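Local coordinates for protein nitrite oxidoreductase subunit C (Kuenenia stuttgartiensis, PDB 7B04) that binds a b-type heme and calcium ions within the nitrite oxidoreductase complex and probably takes part in electron transfer through that heme, at residues F111-D116 / A134-P139; W165-D170 / W263-C268. One frame throughout, in Å; residues are numbered along the deposited sequence.

Contact 1. Residues F111-D116 / A134-P139; sequences FQVIWD and AALMFP. With HEM (protoporphyrin IX containing Fe), chain B.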
loop_
_atom_site.group_PDB
_atom_site.type_symbol
_atom_site.label_atom_id
_atom_site.label_comp_id
_atom_site.label_asym_id
_atom_site.label_seq_id
_atom_site.Cartn_x
_atom_site.Cartn_y
_atom_site.Cartn_z
ATOM N N PHE C 111 -20.115 49.178 -26.022
ATOM C CA PHE C 111 -18.997 49.858 -25.377
ATOM C C PHE C 111 -17.712 49.174 -25.796
ATOM O O PHE C 111 -17.631 47.945 -25.753
ATOM C CB PHE C 111 -19.066 49.777 -23.843
ATOM C CG PHE C 111 -20.091 50.666 -23.214
ATOM C CD1 PHE C 111 -21.437 50.362 -23.312
ATOM C CD2 PHE C 111 -19.715 51.773 -22.469
ATOM C CE1 PHE C 111 -22.390 51.160 -22.706
ATOM C CE2 PHE C 111 -20.673 52.580 -21.859
ATOM C CZ PHE C 111 -22.009 52.268 -21.982
ATOM N N GLN C 112 -16.706 49.960 -26.165
ATOM C CA GLN C 112 -15.396 49.438 -26.537
ATOM C C GLN C 112 -14.364 49.944 -25.539
ATOM O O GLN C 112 -14.248 51.161 -25.328
ATOM C CB GLN C 112 -15.034 49.882 -27.956
ATOM C CG GLN C 112 -13.797 49.241 -28.535
ATOM C CD GLN C 112 -13.192 50.072 -29.637
ATOM O OE1 GLN C 112 -12.767 51.204 -29.411
ATOM N NE2 GLN C 112 -13.182 49.531 -30.852
ATOM N N VAL C 113 -13.609 49.022 -24.943
ATOM C CA VAL C 113 -12.602 49.344 -23.939
ATOM C C VAL C 113 -11.257 48.817 -24.429
ATOM O O VAL C 113 -11.145 47.650 -24.833
ATOM C CB VAL C 113 -12.952 48.746 -22.567
ATOM C CG1 VAL C 113 -11.996 49.255 -21.515
ATOM C CG2 VAL C 113 -14.400 49.078 -22.201
ATOM N N ILE C 114 -10.233 49.668 -24.368
ATOM C CA ILE C 114 -8.894 49.341 -24.843
ATOM C C ILE C 114 -7.872 49.704 -23.774
ATOM O O ILE C 114 -7.871 50.829 -23.261
ATOM C CB ILE C 114 -8.564 50.088 -26.147
ATOM C CG1 ILE C 114 -9.402 49.556 -27.305
ATOM C CG2 ILE C 114 -7.088 49.995 -26.459
ATOM C CD1 ILE C 114 -9.264 50.369 -28.573
ATOM N N TRP C 115 -6.995 48.756 -23.456
ATOM C CA TRP C 115 -5.888 48.993 -22.545
ATOM C C TRP C 115 -4.704 48.166 -23.020
ATOM O O TRP C 115 -4.858 47.206 -23.780
ATOM C CB TRP C 115 -6.250 48.640 -21.100
ATOM C CG TRP C 115 -6.398 47.170 -20.853
ATOM C CD1 TRP C 115 -5.458 46.324 -20.339
ATOM C CD2 TRP C 115 -7.558 46.370 -21.114
ATOM N NE1 TRP C 115 -5.963 45.049 -20.258
ATOM C CE2 TRP C 115 -7.249 45.050 -20.728
ATOM C CE3 TRP C 115 -8.825 46.642 -21.634
ATOM C CZ2 TRP C 115 -8.165 44.005 -20.845
ATOM C CZ3 TRP C 115 -9.731 45.604 -21.751
ATOM C CH2 TRP C 115 -9.396 44.303 -21.360
ATOM N N ASP C 116 -3.517 48.542 -22.563
ATOM C CA ASP C 116 -2.285 47.887 -22.981
ATOM C C ASP C 116 -1.864 46.841 -21.967
ATOM O O ASP C 116 -1.772 47.116 -20.773
ATOM C CB ASP C 116 -1.146 48.877 -23.175
ATOM C CG ASP C 116 -1.557 50.096 -23.970
ATOM O OD1 ASP C 116 -1.869 49.926 -25.168
ATOM O OD2 ASP C 116 -1.536 51.224 -23.423
ATOM N N ALA C 134 -11.905 42.476 -17.820
ATOM C CA ALA C 134 -12.328 43.865 -17.792
ATOM C C ALA C 134 -13.797 43.920 -17.409
ATOM O O ALA C 134 -14.558 42.983 -17.668
ATOM C CB ALA C 134 -12.109 44.546 -19.141
ATOM N N ALA C 135 -14.193 45.022 -16.778
ATOM C CA ALA C 135 -15.569 45.136 -16.323
ATOM C C ALA C 135 -16.027 46.584 -16.330
ATOM O O ALA C 135 -15.247 47.507 -16.079
ATOM C CB ALA C 135 -15.753 44.551 -14.920
ATOM N N LEU C 136 -17.311 46.762 -16.621
ATOM C CA LEU C 136 -17.988 48.043 -16.526
ATOM C C LEU C 136 -19.142 47.910 -15.547
ATOM O O LEU C 136 -19.714 46.828 -15.382
ATOM C CB LEU C 136 -18.511 48.504 -17.887
ATOM C CG LEU C 136 -17.462 48.704 -18.978
ATOM C CD1 LEU C 136 -18.132 48.940 -20.320
ATOM C CD2 LEU C 136 -16.536 49.857 -18.624
ATOM N N MET C 137 -19.477 49.010 -14.882
ATOM C CA MET C 137 -20.531 48.984 -13.883
ATOM C C MET C 137 -21.358 50.250 -14.001
ATOM O O MET C 137 -20.849 51.324 -14.330
ATOM C CB MET C 137 -19.995 48.803 -12.460
ATOM C CG MET C 137 -19.397 50.008 -11.792
ATOM S SD MET C 137 -18.955 49.530 -10.111
ATOM C CE MET C 137 -18.738 51.126 -9.350
ATOM N N PHE C 138 -22.650 50.100 -13.749
ATOM C CA PHE C 138 -23.603 51.175 -13.903
ATOM C C PHE C 138 -24.507 51.222 -12.684
ATOM O O PHE C 138 -24.878 50.173 -12.144
ATOM C CB PHE C 138 -24.473 50.960 -15.149
ATOM C CG PHE C 138 -23.699 50.870 -16.423
ATOM C CD1 PHE C 138 -23.470 52.000 -17.186
ATOM C CD2 PHE C 138 -23.198 49.655 -16.861
ATOM C CE1 PHE C 138 -22.757 51.922 -18.363
ATOM C CE2 PHE C 138 -22.483 49.571 -18.037
ATOM C CZ PHE C 138 -22.262 50.706 -18.789
ATOM N N PRO C 139 -24.877 52.411 -12.219
ATOM C CA PRO C 139 -25.870 52.469 -11.152
ATOM C C PRO C 139 -27.204 52.056 -11.737
ATOM O O PRO C 139 -27.549 52.432 -12.860
ATOM C CB PRO C 139 -25.870 53.945 -10.742
ATOM C CG PRO C 139 -24.602 54.520 -11.330
ATOM C CD PRO C 139 -24.395 53.749 -12.591
HETATM C CHA HEM B . -14.786 41.873 -7.165
HETATM C CHB HEM B . -13.359 45.330 -4.040
HETATM C CHC HEM B . -14.275 48.609 -7.508
HETATM C CHD HEM B . -15.874 45.162 -10.590
HETATM C C1A HEM B . -14.414 42.519 -5.999
HETATM C C2A HEM B . -14.348 41.925 -4.681
HETATM C C3A HEM B . -13.945 42.870 -3.815
HETATM C C4A HEM B . -13.760 44.107 -4.547
HETATM C CMA HEM B . -13.719 42.705 -2.295
HETATM C CAA HEM B . -14.659 40.439 -4.385
HETATM C CBA HEM B . -15.881 40.299 -3.488
HETATM C CGA HEM B . -17.112 40.183 -4.341
HETATM O O1A HEM B . -18.173 40.724 -3.939
HETATM O O2A HEM B . -17.018 39.561 -5.430
HETATM C C1B HEM B . -13.417 46.529 -4.723
HETATM C C2B HEM B . -12.894 47.807 -4.282
HETATM C C3B HEM B . -13.154 48.722 -5.240
HETATM C C4B HEM B . -13.837 48.039 -6.326
HETATM C CMB HEM B . -12.196 48.001 -2.918
HETATM C CAB HEM B . -12.809 50.234 -5.296
HETATM C CBB HEM B . -11.993 50.863 -4.441
HETATM C C1C HEM B . -14.725 47.960 -8.647
HETATM C C2C HEM B . -14.947 48.580 -9.942
HETATM C C3C HEM B . -15.377 47.640 -10.790
HETATM C C4C HEM B . -15.465 46.382 -10.071
HETATM C CMC HEM B . -14.708 50.068 -10.284
HETATM C CAC HEM B . -15.734 47.859 -12.278
HETATM C CBC HEM B . -16.904 47.456 -12.780
HETATM C C1D HEM B . -15.625 43.956 -9.959
HETATM C C2D HEM B . -15.646 42.635 -10.564
HETATM C C3D HEM B . -15.346 41.739 -9.625
HETATM C C4D HEM B . -15.121 42.445 -8.377
HETATM C CMD HEM B . -15.964 42.300 -12.037
HETATM C CAD HEM B . -15.263 40.213 -9.846
HETATM C CBD HEM B . -13.816 39.773 -10.035
HETATM C CGD HEM B . -13.779 38.330 -10.471
HETATM O O1D HEM B . -12.671 37.822 -10.773
HETATM O O2D HEM B . -14.856 37.683 -10.528
HETATM N NA HEM B . -14.055 43.846 -5.870
HETATM N NB HEM B . -13.979 46.714 -5.967
HETATM N NC HEM B . -15.055 46.615 -8.757
HETATM N ND HEM B . -15.295 43.800 -8.616
HETATM FE FE HEM B . -14.748 45.231 -7.085
#
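Phe111, Val113 and Trp115 of strand 108-116 meet Ala134, Leu136 and Phe138 of strand 133-139 in a buried, wholly apolar contact between two layers of a beta-sandwich, consistent with the heme-binding DOMON-type domain of the ethylbenzene dehydrogenase family. The segment axes approach to 9.3 Å at 136°, a spacing that is bridged by side chains rather than by backbone pairing. Alternate residues of each strand point toward the other layer, and each layer has its own strand partners: 108-116 runs antiparallel beside 97-104 and 262-270, and 133-139 beside 162-168 and 286-294.

At one end the Phe111 and Phe138 side chains reach toward each other tip to tip. The edge of Phe138 is turned to the face of Phe111 in an offset edge-to-face pair, with centroids 5.4 Å apart and planes at 68°. The tips meet where Phe111 CZ lies 3.6 Å from Phe138 CZ. Phe138 also packs against the rings of Trp165 and Phe281, so the pair extends into a larger aromatic cluster.

In the middle, a single methyl of Leu136 serves two partners. Its CD1 is 3.7 Å from Phe111 CB and is also near CG and CD2 of that ring, and it meets Val113 CG2 at 4.2 Å. At the other end the small Ala134 meets the large Trp115. Trp115 CG stands between the backbone N and the carbonyl carbon (chi1 71°), and the far corner of its six-membered ring reaches the alanine, with CH2 3.5 Å from Ala134 CB.

Ala135 and Met137, which alternate with these, line the heme pocket, to which Leu136 also belongs: Ala135 CB lies 3.7 Å from the heme methyl CMD, and Met137 CB is 3.4 Å from the vinyl carbon CBC.

Contact 2. Residues W165-D170 / W263-C268; sequences WHWKAD and WTVVFC. With HEM (protoporphyrin IX containing Fe), chain B.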
loop_
_atom_site.group_PDB
_atom_site.type_symbol
_atom_site.label_atom_id
_atom_site.label_comp_id
_atom_site.label_asym_id
_atom_site.label_seq_id
_atom_site.Cartn_x
_atom_site.Cartn_y
_atom_site.Cartn_z
ATOM N N TRP C 165 -20.905 44.310 -15.564
ATOM C CA TRP C 165 -20.638 43.531 -16.770
ATOM C C TRP C 165 -19.187 43.076 -16.703
ATOM O O TRP C 165 -18.278 43.888 -16.892
ATOM C CB TRP C 165 -20.873 44.352 -18.036
ATOM C CG TRP C 165 -22.259 44.868 -18.220
ATOM C CD1 TRP C 165 -23.370 44.527 -17.506
ATOM C CD2 TRP C 165 -22.685 45.824 -19.195
ATOM N NE1 TRP C 165 -24.463 45.216 -17.976
ATOM C CE2 TRP C 165 -24.068 46.018 -19.014
ATOM C CE3 TRP C 165 -22.031 46.536 -20.205
ATOM C CZ2 TRP C 165 -24.809 46.895 -19.805
ATOM C CZ3 TRP C 165 -22.767 47.405 -20.988
ATOM C CH2 TRP C 165 -24.141 47.577 -20.784
ATOM N N HIS C 166 -18.959 41.790 -16.456
ATOM C CA HIS C 166 -17.606 41.270 -16.278
ATOM C C HIS C 166 -17.203 40.468 -17.509
ATOM O O HIS C 166 -17.749 39.388 -17.759
ATOM C CB HIS C 166 -17.500 40.413 -15.020
ATOM C CG HIS C 166 -16.094 40.032 -14.674
ATOM N ND1 HIS C 166 -15.792 39.054 -13.751
ATOM C CD2 HIS C 166 -14.909 40.499 -15.129
ATOM C CE1 HIS C 166 -14.479 38.936 -13.654
ATOM N NE2 HIS C 166 -13.920 39.802 -14.480
ATOM N N TRP C 167 -16.241 40.988 -18.267
ATOM C CA TRP C 167 -15.662 40.252 -19.380
ATOM C C TRP C 167 -14.536 39.361 -18.876
ATOM O O TRP C 167 -13.702 39.787 -18.070
ATOM C CB TRP C 167 -15.128 41.199 -20.455
ATOM C CG TRP C 167 -14.346 40.479 -21.509
ATOM C CD1 TRP C 167 -14.848 39.738 -22.539
ATOM C CD2 TRP C 167 -12.919 40.405 -21.621
ATOM N NE1 TRP C 167 -13.824 39.219 -23.292
ATOM C CE2 TRP C 167 -12.629 39.612 -22.747
ATOM C CE3 TRP C 167 -11.860 40.938 -20.881
ATOM C CZ2 TRP C 167 -11.325 39.340 -23.153
ATOM C CZ3 TRP C 167 -10.565 40.666 -21.286
ATOM C CH2 TRP C 167 -10.309 39.875 -22.411
ATOM N N LYS C 168 -14.510 38.122 -19.358
ATOM C CA LYS C 168 -13.501 37.148 -18.968
ATOM C C LYS C 168 -12.807 36.611 -20.211
ATOM O O LYS C 168 -13.470 36.147 -21.146
ATOM C CB LYS C 168 -14.127 36.008 -18.162
ATOM C CG LYS C 168 -14.737 36.454 -16.843
ATOM C CD LYS C 168 -15.307 35.281 -16.067
ATOM C CE LYS C 168 -15.891 35.730 -14.738
ATOM N NZ LYS C 168 -17.108 36.568 -14.921
ATOM N N ALA C 169 -11.473 36.672 -20.216
ATOM C CA ALA C 169 -10.714 36.210 -21.372
ATOM C C ALA C 169 -10.833 34.703 -21.550
ATOM O O ALA C 169 -10.889 34.209 -22.682
ATOM C CB ALA C 169 -9.247 36.619 -21.242
ATOM N N ASP C 170 -10.860 33.952 -20.445
ATOM C CA ASP C 170 -10.990 32.503 -20.551
ATOM C C ASP C 170 -12.335 32.102 -21.141
ATOM O O ASP C 170 -12.428 31.084 -21.836
ATOM C CB ASP C 170 -10.784 31.851 -19.182
ATOM C CG ASP C 170 -11.744 32.374 -18.131
ATOM O OD1 ASP C 170 -12.510 33.312 -18.430
ATOM O OD2 ASP C 170 -11.728 31.845 -16.999
ATOM N N TRP C 263 -5.163 44.816 -25.513
ATOM C CA TRP C 263 -6.490 44.215 -25.488
ATOM C C TRP C 263 -7.506 45.190 -26.068
ATOM O O TRP C 263 -7.443 46.395 -25.809
ATOM C CB TRP C 263 -6.911 43.839 -24.067
ATOM C CG TRP C 263 -6.434 42.499 -23.611
ATOM C CD1 TRP C 263 -5.436 42.247 -22.719
ATOM C CD2 TRP C 263 -6.942 41.220 -24.018
ATOM N NE1 TRP C 263 -5.285 40.893 -22.546
ATOM C CE2 TRP C 263 -6.197 40.240 -23.332
ATOM C CE3 TRP C 263 -7.948 40.810 -24.897
ATOM C CZ2 TRP C 263 -6.427 38.876 -23.498
ATOM C CZ3 TRP C 263 -8.176 39.454 -25.059
ATOM C CH2 TRP C 263 -7.419 38.504 -24.362
ATOM N N THR C 264 -8.447 44.663 -26.847
ATOM C CA THR C 264 -9.596 45.430 -27.314
ATOM C C THR C 264 -10.836 44.592 -27.043
ATOM O O THR C 264 -11.014 43.528 -27.645
ATOM C CB THR C 264 -9.485 45.791 -28.796
ATOM O OG1 THR C 264 -8.258 46.493 -29.027
ATOM C CG2 THR C 264 -10.645 46.687 -29.205
ATOM N N VAL C 265 -11.687 45.069 -26.141
ATOM C CA VAL C 265 -12.903 44.368 -25.757
ATOM C C VAL C 265 -14.081 45.296 -25.993
ATOM O O VAL C 265 -14.011 46.493 -25.690
ATOM C CB VAL C 265 -12.851 43.926 -24.278
ATOM C CG1 VAL C 265 -14.151 43.247 -23.862
ATOM C CG2 VAL C 265 -11.656 43.019 -24.030
ATOM N N VAL C 266 -15.163 44.749 -26.540
ATOM C CA VAL C 266 -16.402 45.496 -26.695
ATOM C C VAL C 266 -17.515 44.749 -25.977
ATOM O O VAL C 266 -17.603 43.517 -26.043
ATOM C CB VAL C 266 -16.766 45.775 -28.173
ATOM C CG1 VAL C 266 -15.541 46.221 -28.954
ATOM C CG2 VAL C 266 -17.412 44.574 -28.828
ATOM N N PHE C 267 -18.352 45.504 -25.278
ATOM C CA PHE C 267 -19.493 44.965 -24.553
ATOM C C PHE C 267 -20.751 45.205 -25.375
ATOM O O PHE C 267 -20.916 46.270 -25.977
ATOM C CB PHE C 267 -19.632 45.618 -23.176
ATOM C CG PHE C 267 -18.516 45.284 -22.224
ATOM C CD1 PHE C 267 -18.630 44.221 -21.341
ATOM C CD2 PHE C 267 -17.354 46.037 -22.210
ATOM C CE1 PHE C 267 -17.603 43.920 -20.461
ATOM C CE2 PHE C 267 -16.326 45.741 -21.333
ATOM C CZ PHE C 267 -16.452 44.681 -20.459
ATOM N N CYS C 268 -21.636 44.214 -25.395
ATOM C CA CYS C 268 -22.849 44.281 -26.195
ATOM C C CYS C 268 -24.038 43.923 -25.319
ATOM O O CYS C 268 -24.043 42.874 -24.667
ATOM C CB CYS C 268 -22.753 43.341 -27.402
ATOM S SG CYS C 268 -24.206 43.300 -28.467
HETATM C CHA HEM B . -14.786 41.873 -7.165
HETATM C CHB HEM B . -13.359 45.330 -4.040
HETATM C CHC HEM B . -14.275 48.609 -7.508
HETATM C CHD HEM B . -15.874 45.162 -10.590
HETATM C C1A HEM B . -14.414 42.519 -5.999
HETATM C C2A HEM B . -14.348 41.925 -4.681
HETATM C C3A HEM B . -13.945 42.870 -3.815
HETATM C C4A HEM B . -13.760 44.107 -4.547
HETATM C CMA HEM B . -13.719 42.705 -2.295
HETATM C CAA HEM B . -14.659 40.439 -4.385
HETATM C CBA HEM B . -15.881 40.299 -3.488
HETATM C CGA HEM B . -17.112 40.183 -4.341
HETATM O O1A HEM B . -18.173 40.724 -3.939
HETATM O O2A HEM B . -17.018 39.561 -5.430
HETATM C C1B HEM B . -13.417 46.529 -4.723
HETATM C C2B HEM B . -12.894 47.807 -4.282
HETATM C C3B HEM B . -13.154 48.722 -5.240
HETATM C C4B HEM B . -13.837 48.039 -6.326
HETATM C CMB HEM B . -12.196 48.001 -2.918
HETATM C CAB HEM B . -12.809 50.234 -5.296
HETATM C CBB HEM B . -11.993 50.863 -4.441
HETATM C C1C HEM B . -14.725 47.960 -8.647
HETATM C C2C HEM B . -14.947 48.580 -9.942
HETATM C C3C HEM B . -15.377 47.640 -10.790
HETATM C C4C HEM B . -15.465 46.382 -10.071
HETATM C CMC HEM B . -14.708 50.068 -10.284
HETATM C CAC HEM B . -15.734 47.859 -12.278
HETATM C CBC HEM B . -16.904 47.456 -12.780
HETATM C C1D HEM B . -15.625 43.956 -9.959
HETATM C C2D HEM B . -15.646 42.635 -10.564
HETATM C C3D HEM B . -15.346 41.739 -9.625
HETATM C C4D HEM B . -15.121 42.445 -8.377
HETATM C CMD HEM B . -15.964 42.300 -12.037
HETATM C CAD HEM B . -15.263 40.213 -9.846
HETATM C CBD HEM B . -13.816 39.773 -10.035
HETATM C CGD HEM B . -13.779 38.330 -10.471
HETATM O O1D HEM B . -12.671 37.822 -10.773
HETATM O O2D HEM B . -14.856 37.683 -10.528
HETATM N NA HEM B . -14.055 43.846 -5.870
HETATM N NB HEM B . -13.979 46.714 -5.967
HETATM N NC HEM B . -15.055 46.615 -8.757
HETATM N ND HEM B . -15.295 43.800 -8.616
HETATM FE FE HEM B . -14.748 45.231 -7.085
#
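Trp167 drives the edge of its six-membered ring against the face of Trp263 in a T-shaped (edge-to-face) pair, the planes at 66° and the six-membered-ring centroids 4.9 Å apart. The two side chains cross at about a right angle, with Trp167 CH2 3.4 Å from Trp263 CZ3. A face of the same Trp167 indole is covered by Val265. Val265 CG2 sits on the normal through the six-membered ring of Trp167, 3.5 Å from the centroid, in a CH-pi contact, and Val265 CG1 lies 3.6 Å from Trp167 CG. The backbone N of Ala169 is over the opposite face.

These side chains fill the space between two layers of the beta-sandwich, strands 162-168 and 262-270, whose segment axes are 9.1 Å apart. Trp167 CG lies anti to the backbone N (chi1 171°), and Trp167 CB lies 3.7 Å from Phe267 CE1. An alanine at Trp167 would probably leave the Trp263 face and both Val265 methyls without their aromatic partner and open a gap between the layers.

At the start of the segment, Trp165 crosses Phe267 obliquely, its CE3 3.9 Å from Phe267 CB. Between Trp165 and Trp167, His166 lies against the heme: methyl CMD covers one face of the imidazole and Lys168 CG the other, while His166 CE1 comes within 3.3 Å of the propionate carbon CGD.

Both contacts lie in the core and join the same two layers: strands 108-116 and 262-270 are neighbours in one, 133-139 and 162-168 in the other. Probable backbone hydrogen bonds, Phe111 O to Phe267 N and Val113 N to Val265 O, tie the first pair, and Leu136 bonds to Trp165 through the backbone in the second. Contact 1 mixes aliphatic and aromatic groups, whereas contact 2 buries more surface (363 against 252 Å²) and is dominated by indole rings. The heme is flanked by apolar side chains from contact 1, but by an imidazole beside a propionate from contact 2. Trp115 and Trp263, whose rings meet, bring both contacts near a calcium site.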